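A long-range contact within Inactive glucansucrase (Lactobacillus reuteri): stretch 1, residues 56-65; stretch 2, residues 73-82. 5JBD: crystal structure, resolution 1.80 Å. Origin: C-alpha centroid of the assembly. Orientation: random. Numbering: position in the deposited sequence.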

# COMPACT_ATOMS: atom_id res chain seq x y z
N THR A 56 31.52 5.51 3.71
CA THR A 56 30.96 5.96 4.99
C THR A 56 31.13 4.95 6.13
O THR A 56 30.68 5.20 7.24
N ASP A 57 31.77 3.81 5.86
CA ASP A 57 32.09 2.83 6.90
C ASP A 57 33.39 3.18 7.62
O ASP A 57 34.08 4.13 7.28
N TRP A 58 33.69 2.39 8.64
CA TRP A 58 34.79 2.61 9.52
C TRP A 58 35.72 1.39 9.52
O TRP A 58 35.34 0.28 9.11
N TYR A 59 36.95 1.61 9.99
CA TYR A 59 37.94 0.54 10.18
C TYR A 59 38.81 0.82 11.40
O TYR A 59 38.77 1.92 11.98
N ARG A 60 39.58 -0.18 11.80
CA ARG A 60 40.52 -0.05 12.91
C ARG A 60 41.93 0.06 12.34
O ARG A 60 42.47 -0.94 11.86
N PRO A 61 42.53 1.27 12.39
CA PRO A 61 43.95 1.35 11.99
C PRO A 61 44.82 0.71 13.05
O PRO A 61 44.36 0.49 14.17
N TYR A 62 46.07 0.39 12.70
CA TYR A 62 47.01 -0.17 13.67
C TYR A 62 47.27 0.83 14.80
O TYR A 62 47.25 0.47 15.98
N GLY A 63 47.51 2.09 14.45
CA GLY A 63 47.72 3.15 15.44
C GLY A 63 47.27 4.51 14.95
O GLY A 63 46.90 4.66 13.79
N THR A 64 47.32 5.50 15.85
CA THR A 64 46.95 6.88 15.58
C THR A 64 47.87 7.86 16.31
O THR A 64 48.59 7.49 17.24
N SER A 65 47.85 9.12 15.87
CA SER A 65 48.70 10.15 16.45
C SER A 65 48.04 11.52 16.42
O SER A 65 47.33 11.86 15.48
N LYS A 73 49.13 2.62 19.68
CA LYS A 73 48.36 1.50 19.16
C LYS A 73 46.88 1.63 19.54
O LYS A 73 46.55 2.06 20.65
N THR A 74 46.00 1.26 18.61
CA THR A 74 44.57 1.21 18.87
C THR A 74 44.22 0.02 19.75
O THR A 74 44.92 -1.00 19.72
N THR A 75 43.14 0.15 20.51
CA THR A 75 42.43 -1.01 21.07
C THR A 75 41.40 -1.47 20.05
O THR A 75 41.19 -0.82 19.02
N ALA A 76 40.72 -2.58 20.35
CA ALA A 76 39.62 -3.05 19.53
C ALA A 76 38.44 -2.07 19.43
O ALA A 76 37.57 -2.24 18.59
N MET A 77 38.40 -1.07 20.32
CA MET A 77 37.33 -0.06 20.33
C MET A 77 37.66 1.20 19.53
O MET A 77 36.78 2.02 19.33
N ASP A 78 38.91 1.38 19.10
CA ASP A 78 39.31 2.63 18.47
C ASP A 78 39.21 2.50 16.95
O ASP A 78 40.19 2.22 16.28
N TRP A 79 38.00 2.69 16.45
CA TRP A 79 37.74 2.68 15.03
C TRP A 79 37.72 4.11 14.50
O TRP A 79 37.48 5.05 15.26
N ARG A 80 38.00 4.27 13.22
CA ARG A 80 38.00 5.56 12.56
C ARG A 80 37.25 5.47 11.24
O ARG A 80 37.20 4.41 10.61
N PRO A 81 36.64 6.59 10.80
CA PRO A 81 35.95 6.63 9.53
C PRO A 81 36.93 6.55 8.37
O PRO A 81 37.99 7.22 8.39
N LEU A 82 36.58 5.75 7.37
CA LEU A 82 37.41 5.59 6.17
C LEU A 82 37.64 6.93 5.45
O LEU A 82 38.72 7.14 4.87

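This contact is a short antiparallel pairing of two chain segments, one of them broken by a beta turn, and it illustrates how a ladder of backbone hydrogen bonds can be supplemented by side chains laid across it. Tyr59 and Arg80 form the central pair: Tyr59 N donates to Arg80 O (2.9 Å) and Arg80 N to Tyr59 O (2.8 Å). Leu82 N extends the ladder to Asp57 O at 3.0 Å.

The two tryptophans take nearly the same m rotamer, and each offers a ring face to the opposite stretch. Over the six-membered ring of Trp58 sits Pro81, its CD 3.6 Å from Trp58 CZ3, a CH-pi contact favoured by the polarised C-H bonds of proline. Trp79 receives Arg60 in the same manner, with Arg60 CB 4.0 Å from Trp79 CE2, while its own indole nitrogen is satisfied locally, NE1 donating to Ala76 O at 2.8 Å. Tyr59 (p) and Arg80 (m) place their side chains on one face of the sheet, where Tyr59 CD1 also meets Leu82 CD2 at 3.7 Å.

Where the ladder is interrupted, side chains supply the polar links. Thr74, a p rotamer pointing toward the other stretch, is the hub: its OG1 donates to Pro61 O (2.7 Å) and accepts from Arg60 NE (3.0 Å). The fully extended Arg60 starts sideways, but its end comes nearer, so that NH2 also reaches Thr74 O at 3.1 Å. One threonine hydroxyl thus serves as both donor and acceptor. Its methyl group lies 4.0 Å from Pro61 CG, measured from Thr74 CG2. Beside this hub, Thr74 N donates to Tyr62 O at 3.0 Å, and a water bridges the same two residues, donating to Tyr62 O (3.0 Å) and Thr74 O (2.9 Å). At the margin, Tyr62 (t) brings CE1 within 3.7 Å of Lys73 CG.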

# COMPACT_ATOMS: atom_id res chain seq x y z
CB THR A 56 29.46 6.33 4.83
OG1 THR A 56 28.74 5.25 4.22
CG2 THR A 56 29.33 7.57 3.97
CB ASP A 57 32.13 1.40 6.31
CG ASP A 57 30.77 0.71 6.32
OD1 ASP A 57 29.78 1.26 6.85
OD2 ASP A 57 30.69 -0.39 5.74
CB TRP A 58 34.25 2.87 10.93
CG TRP A 58 33.47 4.15 11.08
CD1 TRP A 58 32.38 4.59 10.34
CD2 TRP A 58 33.68 5.15 12.08
NE1 TRP A 58 31.94 5.80 10.80
CE2 TRP A 58 32.71 6.16 11.87
CE3 TRP A 58 34.59 5.29 13.13
CZ2 TRP A 58 32.63 7.28 12.66
CZ3 TRP A 58 34.51 6.41 13.92
CH2 TRP A 58 33.54 7.40 13.68
CB TYR A 59 38.80 0.36 8.93
CG TYR A 59 39.99 1.30 8.82
CD1 TYR A 59 39.83 2.67 8.82
CD2 TYR A 59 41.30 0.79 8.72
CE1 TYR A 59 40.92 3.52 8.73
CE2 TYR A 59 42.38 1.64 8.61
CZ TYR A 59 42.19 3.00 8.62
OH TYR A 59 43.26 3.86 8.51
CB ARG A 60 40.43 -1.26 13.84
CG ARG A 60 41.36 -1.20 15.04
CD ARG A 60 41.36 -2.49 15.82
NE ARG A 60 42.44 -2.53 16.81
CZ ARG A 60 42.71 -3.58 17.59
NH1 ARG A 60 41.98 -4.70 17.51
NH2 ARG A 60 43.73 -3.51 18.45
CB PRO A 61 44.23 2.86 11.93
CG PRO A 61 43.25 3.45 12.90
CD PRO A 61 42.02 2.59 12.83
CB TYR A 62 48.31 -0.62 12.99
CG TYR A 62 49.31 -1.27 13.93
CD1 TYR A 62 50.24 -0.49 14.61
CD2 TYR A 62 49.34 -2.66 14.13
CE1 TYR A 62 51.17 -1.06 15.47
CE2 TYR A 62 50.28 -3.24 14.99
CZ TYR A 62 51.19 -2.43 15.65
OH TYR A 62 52.14 -2.95 16.52
CB THR A 64 45.49 7.19 16.01
OG1 THR A 64 45.39 7.13 17.43
CG2 THR A 64 44.53 6.22 15.40
CB SER A 65 50.03 10.24 15.68
OG SER A 65 50.88 11.25 16.21
CB LYS A 73 48.93 0.17 19.67
CG LYS A 73 50.23 -0.23 19.00
CD LYS A 73 51.03 -1.24 19.81
CE LYS A 73 52.21 -0.58 20.53
NZ LYS A 73 53.00 -1.57 21.32
CB THR A 74 43.77 1.04 17.57
OG1 THR A 74 44.24 -0.11 16.85
CG2 THR A 74 43.92 2.27 16.71
CB THR A 75 41.69 -0.68 22.39
OG1 THR A 75 40.54 0.13 22.11
CG2 THR A 75 42.60 0.02 23.38
CB ALA A 76 39.12 -4.40 20.04
CB MET A 77 37.01 0.33 21.78
CG MET A 77 36.63 -0.82 22.70
SD MET A 77 35.29 -1.86 22.16
CE MET A 77 33.85 -0.77 22.19
CB ASP A 78 40.73 3.01 18.89
CG ASP A 78 40.87 3.16 20.39
OD1 ASP A 78 40.01 3.82 21.01
OD2 ASP A 78 41.83 2.61 20.97
CB TRP A 79 36.44 1.95 14.73
CG TRP A 79 36.53 0.47 14.97
CD1 TRP A 79 36.88 -0.15 16.15
CD2 TRP A 79 36.28 -0.57 14.03
NE1 TRP A 79 36.86 -1.51 15.98
CE2 TRP A 79 36.51 -1.80 14.69
CE3 TRP A 79 35.92 -0.59 12.69
CZ2 TRP A 79 36.37 -3.02 14.05
CZ3 TRP A 79 35.78 -1.80 12.06
CH2 TRP A 79 35.99 -3.01 12.74
CB ARG A 80 39.43 6.05 12.31
CG ARG A 80 40.28 6.28 13.55
CD ARG A 80 39.77 7.44 14.38
NE ARG A 80 40.58 7.71 15.57
CZ ARG A 80 40.40 7.17 16.78
NH1 ARG A 80 39.43 6.28 17.02
NH2 ARG A 80 41.22 7.51 17.77
CB PRO A 81 35.23 7.98 9.56
CG PRO A 81 36.10 8.82 10.42
CD PRO A 81 36.61 7.91 11.48
CB LEU A 82 36.81 4.54 5.23
CG LEU A 82 36.98 3.07 5.66
CD1 LEU A 82 36.00 2.14 4.94
CD2 LEU A 82 38.41 2.61 5.43
O HOH W 1 46.81 -1.99 17.70